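Aminotransferase (Helicobacter pylori, PDB 2FNU) catalyses the PLP-dependent amino transfer from L-glutamate to a UDP-linked 4-keto sugar, the second step in making pseudaminic acid for flagellin. Local coordinates at the interface of chains A and B. Sequence-based numbering; all coordinates share one arbitrary frame. Chains: chain A/B, aminotransferase.

Contact 1: the interface of chains A and B. Residues chain A 55, 57, 84-86, 90, 189; chain B 210, 226-228.
A:Ser55 has an extended backbone just before helix 56-66, and it meets the extended stretch B:Gly226 to B:Asn228, while B:His210 packs nearby from a left-handed turn (phi 69°). The protein is a PLP-dependent aminotransferase of the DegT/DnrJ/EryC1 family. A:Ser55, A:Thr57 and A:Phe84 line the cofactor pocket of chain A. B:Asn228 is a substrate-binding residue, so the partner chain probably contributes to this active site. The hydroxyl A:Ser55 OG donates to the backbone carbonyl B:Asn228 O at 3.0 Å. It lies in the carbonyl plane, on a lone pair. A:Phe84 puts its ring edge over the imidazole of B:His210. CE2 stands above the centre of that ring, the planes are 89° apart and the centroids are 4.7 Å apart. The backbone carbonyl of B:His227 lies over the other imidazole face, offset toward the rim. At the edge of the same ring, A:Thr57 OG1 is 3.2 Å from B:His210 CE1, in plane. A:Ala86 CB also touches this end of the imidazole. The bent chain of A:Met90 brings its methyl over the face of B:His227, with CE 3.8 Å from the ring centroid. B:Asn228 has CG anti to its backbone N (chi1 177°), which brings the amide beside A:Ser55 CB. Its OD1 is modelled 3.0 Å from A:Glu189 OE1. Two acceptors face each other there, so the amide orientation is doubtful.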
# COMPACT_ATOMS: atom_id res chain seq x y z
N SER A 55 -4.49 1.07 2.17
CA SER A 55 -5.79 1.07 1.47
C SER A 55 -6.69 0.01 2.12
O SER A 55 -6.18 -0.89 2.79
CB SER A 55 -5.60 0.76 -0.01
OG SER A 55 -5.17 -0.59 -0.19
N THR A 57 -8.15 -2.17 0.38
CA THR A 57 -7.89 -3.36 -0.41
C THR A 57 -6.74 -4.15 0.21
O THR A 57 -6.81 -5.39 0.30
CB THR A 57 -7.62 -2.98 -1.88
OG1 THR A 57 -8.75 -2.27 -2.38
CG2 THR A 57 -7.39 -4.24 -2.74
N PHE A 84 -17.83 -3.10 -4.52
CA PHE A 84 -16.70 -2.80 -5.37
C PHE A 84 -15.90 -4.08 -5.60
O PHE A 84 -15.86 -4.96 -4.74
CB PHE A 84 -15.82 -1.72 -4.75
CG PHE A 84 -14.75 -1.25 -5.67
CD1 PHE A 84 -15.09 -0.66 -6.89
CD2 PHE A 84 -13.42 -1.45 -5.37
CE1 PHE A 84 -14.11 -0.24 -7.79
CE2 PHE A 84 -12.43 -1.05 -6.25
CZ PHE A 84 -12.77 -0.43 -7.47
N VAL A 85 -15.27 -4.16 -6.77
CA VAL A 85 -14.66 -5.41 -7.20
C VAL A 85 -13.59 -5.90 -6.22
O VAL A 85 -13.34 -7.10 -6.13
CB VAL A 85 -14.11 -5.31 -8.65
CG1 VAL A 85 -12.88 -4.39 -8.72
CG2 VAL A 85 -13.82 -6.72 -9.20
N ALA A 86 -12.97 -4.97 -5.47
CA ALA A 86 -11.91 -5.34 -4.50
C ALA A 86 -12.35 -6.42 -3.53
O ALA A 86 -11.55 -7.28 -3.15
CB ALA A 86 -11.47 -4.09 -3.71
N MET A 90 -9.76 -9.72 -3.86
CA MET A 90 -8.88 -10.15 -2.77
C MET A 90 -9.19 -11.57 -2.31
O MET A 90 -8.30 -12.24 -1.77
CB MET A 90 -8.88 -9.15 -1.60
CG MET A 90 -8.26 -7.78 -1.98
SD MET A 90 -6.57 -7.93 -2.67
CE MET A 90 -6.89 -7.82 -4.44
N GLU A 189 -5.54 7.90 0.78
CA GLU A 189 -5.76 6.47 0.61
C GLU A 189 -5.56 5.87 2.00
O GLU A 189 -4.70 6.33 2.76
CB GLU A 189 -4.76 5.83 -0.35
CG GLU A 189 -4.83 6.31 -1.81
CD GLU A 189 -5.86 5.60 -2.68
OE1 GLU A 189 -6.65 4.76 -2.17
OE2 GLU A 189 -5.89 5.93 -3.90
N HIS B 210 -6.74 -2.56 -9.12
CA HIS B 210 -7.95 -3.38 -9.25
C HIS B 210 -8.16 -4.14 -10.56
O HIS B 210 -9.19 -4.82 -10.69
CB HIS B 210 -9.19 -2.53 -8.96
CG HIS B 210 -9.12 -1.81 -7.65
ND1 HIS B 210 -9.05 -2.49 -6.45
CD2 HIS B 210 -9.09 -0.49 -7.36
CE1 HIS B 210 -8.98 -1.60 -5.47
NE2 HIS B 210 -8.99 -0.38 -5.99
N GLY B 226 -6.32 -6.97 -9.63
CA GLY B 226 -5.33 -6.02 -9.17
C GLY B 226 -5.66 -5.68 -7.74
O GLY B 226 -6.62 -6.21 -7.15
N HIS B 227 -4.83 -4.79 -7.19
CA HIS B 227 -4.86 -4.41 -5.78
C HIS B 227 -5.10 -2.91 -5.69
O HIS B 227 -5.56 -2.30 -6.65
CB HIS B 227 -3.52 -4.80 -5.14
CG HIS B 227 -3.28 -6.28 -5.11
ND1 HIS B 227 -3.39 -7.01 -3.95
CD2 HIS B 227 -2.93 -7.17 -6.08
CE1 HIS B 227 -3.15 -8.29 -4.20
NE2 HIS B 227 -2.86 -8.41 -5.48
N ASN B 228 -4.85 -2.31 -4.53
CA ASN B 228 -4.79 -0.85 -4.46
C ASN B 228 -3.47 -0.51 -3.80
O ASN B 228 -3.38 -0.43 -2.56
CB ASN B 228 -5.96 -0.25 -3.67
CG ASN B 228 -5.88 1.28 -3.53
OD1 ASN B 228 -6.81 1.92 -2.99
ND2 ASN B 228 -4.80 1.86 -4.00

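Contact 2: the interface of chains A and B. Residues chain A 9, 11, 16, 19, 186, 188, 238; chain B 23, 28, 234.
B:Leu23 and B:Leu28 press into an apolar surface of chain A, built from A:Pro9, A:Leu11, helix 13-23 and the loop at A:Thr186 and A:Ala188. The contact across is van der Waals packing. B:Leu23, at the end of its own helix 13-23, spreads its two methyls over different partners. CD1 meets A:Val19 tip to tip, 3.8 Å from A:Val19 CB. CD2 meets A:Leu11 CD2 at 3.8 Å, the two side chains at about a right angle. CG of B:Leu23 is anti to its carbonyl carbon (chi1 -62°), and this turns the branch toward both residues. B:Leu28 sends CD1 alongside A:Pro9, 3.7 Å from A:Pro9 CB. The same methyl meets A:Leu11 CD1 tip to tip. A:Ala188 CB touches both B:Leu28 CB and B:Ile234 CD1, the latter at 3.9 Å. A:Leu238, on helix 233-243, adds its CD2 to the same isoleucine tip.

Polar atoms take a minor part. The extended chain of A:Lys16 runs alongside B:Leu23 in the opposite direction, and its CE lies 3.6 Å from the carbonyl B:Leu23 O. Within chain A, A:Ala188 N donates to A:Thr186 OG1 at 2.9 Å, which may help hold the loop that meets B:Leu28.

A:Pro9 and B:Leu28 both line sugar-nucleotide pockets. This apolar packing therefore joins substrate-binding segments of the two chains and may steady them.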
# COMPACT_ATOMS: atom_id res chain seq x y z
N PRO A 9 -13.61 14.67 -0.69
CA PRO A 9 -13.01 14.82 0.63
C PRO A 9 -13.37 16.17 1.23
O PRO A 9 -13.57 17.15 0.50
CB PRO A 9 -11.51 14.75 0.34
CG PRO A 9 -11.37 15.25 -1.03
CD PRO A 9 -12.62 14.79 -1.77
N LEU A 11 -11.74 18.31 3.96
CA LEU A 11 -10.67 18.71 4.88
C LEU A 11 -10.87 20.13 5.38
O LEU A 11 -11.42 20.98 4.67
CB LEU A 11 -9.32 18.62 4.16
CG LEU A 11 -8.62 17.26 4.21
CD1 LEU A 11 -9.48 16.09 3.75
CD2 LEU A 11 -7.26 17.29 3.47
N LYS A 16 -5.24 20.31 8.13
CA LYS A 16 -4.05 20.81 7.45
C LYS A 16 -2.94 21.12 8.44
O LYS A 16 -1.78 20.80 8.21
CB LYS A 16 -4.41 22.00 6.56
CG LYS A 16 -5.43 21.64 5.48
CD LYS A 16 -6.02 22.86 4.76
CE LYS A 16 -7.24 22.45 3.94
NZ LYS A 16 -7.95 23.61 3.29
N VAL A 19 -1.35 17.80 9.47
CA VAL A 19 -0.39 17.35 8.46
C VAL A 19 0.91 18.16 8.55
O VAL A 19 2.00 17.57 8.53
CB VAL A 19 -1.00 17.37 7.04
CG1 VAL A 19 0.10 17.22 5.94
CG2 VAL A 19 -2.02 16.28 6.91
N THR A 186 -11.24 10.52 5.66
CA THR A 186 -10.20 10.19 4.70
C THR A 186 -8.77 10.35 5.23
O THR A 186 -8.51 11.19 6.10
CB THR A 186 -10.35 11.00 3.39
OG1 THR A 186 -9.47 10.45 2.39
CG2 THR A 186 -10.05 12.49 3.58
N ALA A 188 -6.63 10.19 2.41
CA ALA A 188 -6.31 10.21 0.96
C ALA A 188 -6.40 8.81 0.33
O ALA A 188 -7.23 8.59 -0.57
CB ALA A 188 -4.97 10.88 0.69
N LEU A 238 -3.79 13.00 9.35
CA LEU A 238 -5.04 13.35 8.68
C LEU A 238 -6.20 12.50 9.20
O LEU A 238 -7.28 13.03 9.54
CB LEU A 238 -4.86 13.17 7.17
CG LEU A 238 -6.00 13.61 6.26
CD1 LEU A 238 -6.47 15.04 6.60
CD2 LEU A 238 -5.51 13.52 4.79
N LEU B 23 -3.67 19.62 -0.19
CA LEU B 23 -4.71 19.55 0.82
C LEU B 23 -5.83 20.56 0.52
O LEU B 23 -6.97 20.41 1.00
CB LEU B 23 -4.12 19.83 2.20
CG LEU B 23 -3.06 18.83 2.69
CD1 LEU B 23 -2.59 19.22 4.10
CD2 LEU B 23 -3.54 17.37 2.67
N LEU B 28 -7.37 14.20 -3.86
CA LEU B 28 -6.31 13.76 -2.95
C LEU B 28 -5.67 12.47 -3.42
O LEU B 28 -4.63 12.07 -2.88
CB LEU B 28 -6.87 13.50 -1.54
CG LEU B 28 -7.40 14.73 -0.81
CD1 LEU B 28 -7.88 14.35 0.57
CD2 LEU B 28 -6.34 15.83 -0.68
N ILE B 234 -0.97 13.61 -2.21
CA ILE B 234 -0.19 14.29 -1.18
C ILE B 234 1.25 13.80 -1.29
O ILE B 234 2.19 14.60 -1.38
CB ILE B 234 -0.74 13.99 0.22
CG1 ILE B 234 -2.20 14.49 0.36
CG2 ILE B 234 0.14 14.62 1.29
CD1 ILE B 234 -2.89 13.97 1.64

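Contact 3: the interface of chains A and B. Residues chain A 54, 58, 61, 227-229; chain B 54, 58, 61, 227-229.
A:Phe229 and B:Phe229 meet rim to rim near the two-fold axis of this DegT/DnrJ/EryC1-family aminotransferase dimer, with A:Phe229 CE1 3.5 Å from B:Phe229 CE1. The tight part is this pair and the side chains of A:Asn54 and B:Asn54. A:His227 CB lies over the centre of one face of A:Phe229. A:Ser58 OG lies over the opposite face, toward the rim, and chain B matches. This sandwich should restrict rotation of the ring. The amides of A:Asn54 and B:Asn54 stack almost parallel, their planes 5° apart and the CG atoms of A:Asn54 and B:Asn54 3.6 Å apart. CG of A:Asn54 sits between its own N and carbonyl carbon (chi1 76°), which points the amide across the axis. As modelled, A:Asn54 ND2 donates to A:Ser58 OG at 2.7 Å, tilted 25° from the amide plane. A:Asn54 OD1 then faces the carbonyl B:Asn228 O at 3.0 Å, acceptor against acceptor. The amide orientation is doubtful: turned over, it could donate to that carbonyl and accept from the serine.

The looser side holds water and thinner apolar contact. Water 2 bridges A:Ser58 OG (2.9 Å) and B:Asn228 N (2.8 Å). Water 1 does the same for B:Ser58 and A:Asn228. Elsewhere, A:Leu61 CD2 touches the imidazole tip B:His227 CE1 at 3.9 Å. The twin pair, B:Leu61 and A:His227, has the same oblique approach.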
# COMPACT_ATOMS: atom_id res chain seq x y z
N ASN A 54 -2.40 0.96 4.00
CA ASN A 54 -2.35 1.96 2.92
C ASN A 54 -3.65 2.11 2.13
O ASN A 54 -3.87 3.14 1.49
CB ASN A 54 -1.20 1.64 1.95
CG ASN A 54 -1.51 0.48 1.02
OD1 ASN A 54 -1.89 0.68 -0.16
ND2 ASN A 54 -1.33 -0.71 1.52
N SER A 58 -5.71 -3.44 0.67
CA SER A 58 -4.61 -4.12 1.38
C SER A 58 -5.11 -4.73 2.69
O SER A 58 -4.68 -5.81 3.09
CB SER A 58 -3.49 -3.14 1.70
OG SER A 58 -2.89 -2.70 0.49
N LEU A 61 -7.01 -7.98 1.81
CA LEU A 61 -6.07 -9.08 1.53
C LEU A 61 -5.49 -9.58 2.85
O LEU A 61 -5.39 -10.79 3.08
CB LEU A 61 -4.92 -8.60 0.65
CG LEU A 61 -3.86 -9.66 0.32
CD1 LEU A 61 -4.49 -10.76 -0.52
CD2 LEU A 61 -2.66 -9.02 -0.40
N HIS A 227 4.24 -7.84 3.88
CA HIS A 227 4.37 -6.86 2.79
C HIS A 227 4.74 -5.51 3.40
O HIS A 227 5.18 -5.44 4.54
CB HIS A 227 3.01 -6.79 2.07
CG HIS A 227 2.67 -8.06 1.37
ND1 HIS A 227 2.81 -8.22 0.01
CD2 HIS A 227 2.23 -9.25 1.85
CE1 HIS A 227 2.45 -9.45 -0.33
NE2 HIS A 227 2.10 -10.10 0.77
N ASN A 228 4.56 -4.43 2.64
CA ASN A 228 4.58 -3.10 3.24
C ASN A 228 3.29 -2.40 2.86
O ASN A 228 3.20 -1.72 1.83
CB ASN A 228 5.83 -2.28 2.83
CG ASN A 228 5.86 -0.87 3.43
OD1 ASN A 228 6.83 -0.10 3.20
ND2 ASN A 228 4.81 -0.49 4.16
N PHE A 229 2.29 -2.60 3.72
CA PHE A 229 0.98 -1.98 3.55
C PHE A 229 0.77 -0.93 4.64
O PHE A 229 -0.36 -0.67 5.04
CB PHE A 229 -0.14 -3.02 3.64
CG PHE A 229 -0.08 -4.12 2.60
CD1 PHE A 229 0.42 -3.90 1.33
CD2 PHE A 229 -0.64 -5.36 2.90
CE1 PHE A 229 0.43 -4.93 0.37
CE2 PHE A 229 -0.64 -6.39 1.94
CZ PHE A 229 -0.12 -6.17 0.68
N ASN B 54 2.50 2.55 -3.35
CA ASN B 54 2.49 2.96 -1.95
C ASN B 54 3.79 2.64 -1.21
O ASN B 54 4.08 3.20 -0.16
CB ASN B 54 1.30 2.34 -1.20
CG ASN B 54 1.50 0.87 -0.93
OD1 ASN B 54 1.90 0.47 0.20
ND2 ASN B 54 1.28 0.07 -1.94
N SER B 58 5.42 -3.11 -2.49
CA SER B 58 4.29 -3.24 -3.42
C SER B 58 4.76 -3.25 -4.87
O SER B 58 4.26 -4.03 -5.70
CB SER B 58 3.25 -2.15 -3.21
OG SER B 58 2.62 -2.29 -1.95
N LEU B 61 6.36 -6.69 -5.59
CA LEU B 61 5.36 -7.73 -5.81
C LEU B 61 4.76 -7.56 -7.21
O LEU B 61 4.58 -8.52 -7.96
CB LEU B 61 4.24 -7.65 -4.79
CG LEU B 61 3.08 -8.63 -5.03
CD1 LEU B 61 3.56 -10.07 -4.79
CD2 LEU B 61 1.89 -8.31 -4.12
N HIS B 227 -4.83 -4.79 -7.19
CA HIS B 227 -4.86 -4.41 -5.78
C HIS B 227 -5.10 -2.91 -5.69
O HIS B 227 -5.56 -2.30 -6.65
CB HIS B 227 -3.52 -4.80 -5.14
CG HIS B 227 -3.28 -6.28 -5.11
ND1 HIS B 227 -3.39 -7.01 -3.95
CD2 HIS B 227 -2.93 -7.17 -6.08
CE1 HIS B 227 -3.15 -8.29 -4.20
NE2 HIS B 227 -2.86 -8.41 -5.48
N ASN B 228 -4.85 -2.31 -4.53
CA ASN B 228 -4.79 -0.85 -4.46
C ASN B 228 -3.47 -0.51 -3.80
O ASN B 228 -3.38 -0.43 -2.56
CB ASN B 228 -5.96 -0.25 -3.67
CG ASN B 228 -5.88 1.28 -3.53
OD1 ASN B 228 -6.81 1.92 -2.99
ND2 ASN B 228 -4.80 1.86 -4.00
N PHE B 229 -2.45 -0.39 -4.65
CA PHE B 229 -1.10 0.00 -4.24
C PHE B 229 -0.79 1.42 -4.74
O PHE B 229 0.36 1.77 -5.00
CB PHE B 229 -0.06 -0.97 -4.83
CG PHE B 229 -0.23 -2.40 -4.39
CD1 PHE B 229 -0.74 -2.73 -3.13
CD2 PHE B 229 0.24 -3.42 -5.21
CE1 PHE B 229 -0.85 -4.08 -2.74
CE2 PHE B 229 0.14 -4.76 -4.82
CZ PHE B 229 -0.39 -5.09 -3.59
O HOH W 1 3.75 -4.09 -0.03
O HOH W 2 -4.14 -3.37 -1.99

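Contact 4: the interface of chains A and B. Residues chain A 85, 317, 322-324; chain B 212, 220-222.
The loop at A:Tyr322 and the start of helix 323-329 of chain A meet strand 220-222 of chain B, and strand 212-214 adds B:Met212. The ring of A:Tyr322 lies against the strand. B:Val222 CG2 stands over the centre of one face, 3.9 Å from the A:Tyr322 ring centroid. The carbonyl carbon of B:Gly220 and B:Glu221 OE2 lie at the ring edge, in plane. B:Met212 is bent at chi2 and chi3, and its methyl CE touches both the phenol OH of A:Tyr322 and A:Val85 CG1. Water 3 links A:Tyr322 OH to the amide N of B:Gly220.

The carboxylate oxygen B:Glu221 OE2 accepts from both A:Gln323 N and B:Val222 N. A:Gln323 N, in the first turn of its helix, donates to B:Glu221 OE2 at 2.9 Å from above the carboxylate plane, with a nearly straight bond (175° at H). B:Val222 N meets its anti lone pair. A:Leu324 N donates to B:Val222 O at 2.9 Å. The extended A:Lys317 brings NZ to B:Gly220 O at 3.0 Å, nearly along the C=O axis. Water 4 bridges A:Lys317 NZ to B:Glu221 OE1.

B:Glu221 caps the start of helix 323-329, and the site is likely to stabilise the dimer close to the substrate-binding A:Tyr316.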
# COMPACT_ATOMS: atom_id res chain seq x y z
N VAL A 85 -15.27 -4.16 -6.77
CA VAL A 85 -14.66 -5.41 -7.20
C VAL A 85 -13.59 -5.90 -6.22
O VAL A 85 -13.34 -7.10 -6.13
CB VAL A 85 -14.11 -5.31 -8.65
CG1 VAL A 85 -12.88 -4.39 -8.72
CG2 VAL A 85 -13.82 -6.72 -9.20
N LYS A 317 -21.95 -2.37 -10.71
CA LYS A 317 -22.06 -3.50 -11.63
C LYS A 317 -21.89 -4.82 -10.86
O LYS A 317 -20.92 -4.97 -10.12
CB LYS A 317 -20.98 -3.36 -12.68
CG LYS A 317 -20.97 -4.45 -13.74
CD LYS A 317 -19.91 -4.06 -14.76
CE LYS A 317 -19.76 -5.05 -15.86
NZ LYS A 317 -18.97 -4.39 -16.94
N TYR A 322 -18.13 -9.09 -14.67
CA TYR A 322 -16.83 -8.76 -15.22
C TYR A 322 -16.25 -9.96 -15.96
O TYR A 322 -16.45 -11.12 -15.55
CB TYR A 322 -15.89 -8.32 -14.11
CG TYR A 322 -16.15 -6.94 -13.54
CD1 TYR A 322 -16.12 -5.80 -14.35
CD2 TYR A 322 -16.38 -6.78 -12.17
CE1 TYR A 322 -16.32 -4.51 -13.82
CE2 TYR A 322 -16.60 -5.49 -11.62
CZ TYR A 322 -16.56 -4.38 -12.45
OH TYR A 322 -16.75 -3.11 -11.95
N GLN A 323 -15.51 -9.68 -17.03
CA GLN A 323 -14.94 -10.73 -17.87
C GLN A 323 -14.15 -11.75 -17.07
O GLN A 323 -14.27 -12.96 -17.29
CB GLN A 323 -14.07 -10.11 -18.96
CG GLN A 323 -13.42 -11.16 -19.86
CD GLN A 323 -12.54 -10.56 -20.92
OE1 GLN A 323 -11.36 -10.91 -21.03
NE2 GLN A 323 -13.10 -9.65 -21.71
N LEU A 324 -13.34 -11.29 -16.11
CA LEU A 324 -12.55 -12.23 -15.32
C LEU A 324 -13.44 -13.25 -14.63
O LEU A 324 -13.15 -14.44 -14.63
CB LEU A 324 -11.72 -11.49 -14.26
CG LEU A 324 -10.93 -12.35 -13.27
CD1 LEU A 324 -9.90 -13.23 -14.01
CD2 LEU A 324 -10.27 -11.44 -12.23
N MET B 212 -8.81 -2.64 -13.15
CA MET B 212 -9.94 -1.88 -13.74
C MET B 212 -9.58 -1.12 -15.01
O MET B 212 -8.67 -0.29 -15.03
CB MET B 212 -10.52 -0.90 -12.70
CG MET B 212 -11.79 -0.17 -13.12
SD MET B 212 -13.20 -1.31 -13.25
CE MET B 212 -13.49 -1.77 -11.55
N GLY B 220 -16.86 0.01 -15.85
CA GLY B 220 -15.54 -0.51 -16.15
C GLY B 220 -15.57 -1.98 -16.54
O GLY B 220 -16.64 -2.61 -16.63
N GLU B 221 -14.38 -2.51 -16.79
CA GLU B 221 -14.21 -3.91 -17.13
C GLU B 221 -12.99 -4.40 -16.37
O GLU B 221 -12.04 -3.66 -16.16
CB GLU B 221 -14.06 -4.08 -18.64
CG GLU B 221 -13.94 -5.54 -19.12
CD GLU B 221 -15.12 -6.40 -18.71
OE1 GLU B 221 -16.04 -6.59 -19.53
OE2 GLU B 221 -15.13 -6.89 -17.56
N VAL B 222 -13.06 -5.65 -15.92
CA VAL B 222 -11.96 -6.28 -15.20
C VAL B 222 -11.67 -7.62 -15.87
O VAL B 222 -12.54 -8.52 -15.87
CB VAL B 222 -12.33 -6.50 -13.72
CG1 VAL B 222 -11.28 -7.35 -13.00
CG2 VAL B 222 -12.47 -5.16 -13.01
O HOH W 3 -18.08 -1.22 -13.45
O HOH W 4 -18.34 -6.77 -18.11

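Contacts 1 and 3 lie closest, their C-alpha centres about 9 Å apart, and they share B:His227 and B:Asn228. Contact 3 straddles the two-fold axis and contact 1 extends from it toward the cofactor pocket of chain A. Contact 4 continues that line, about 12 Å from contact 1, through the shared A:Val85. Contact 2 stands apart, about 20 Å from contacts 1 and 3 and about 29 Å from contact 4. Helix 56-66 serves both contacts 1 and 3. Substrate-binding residues such as B:Asn228 and B:Leu28 lie in the symmetric interface, so subunit pairing and active-site formation are probably linked.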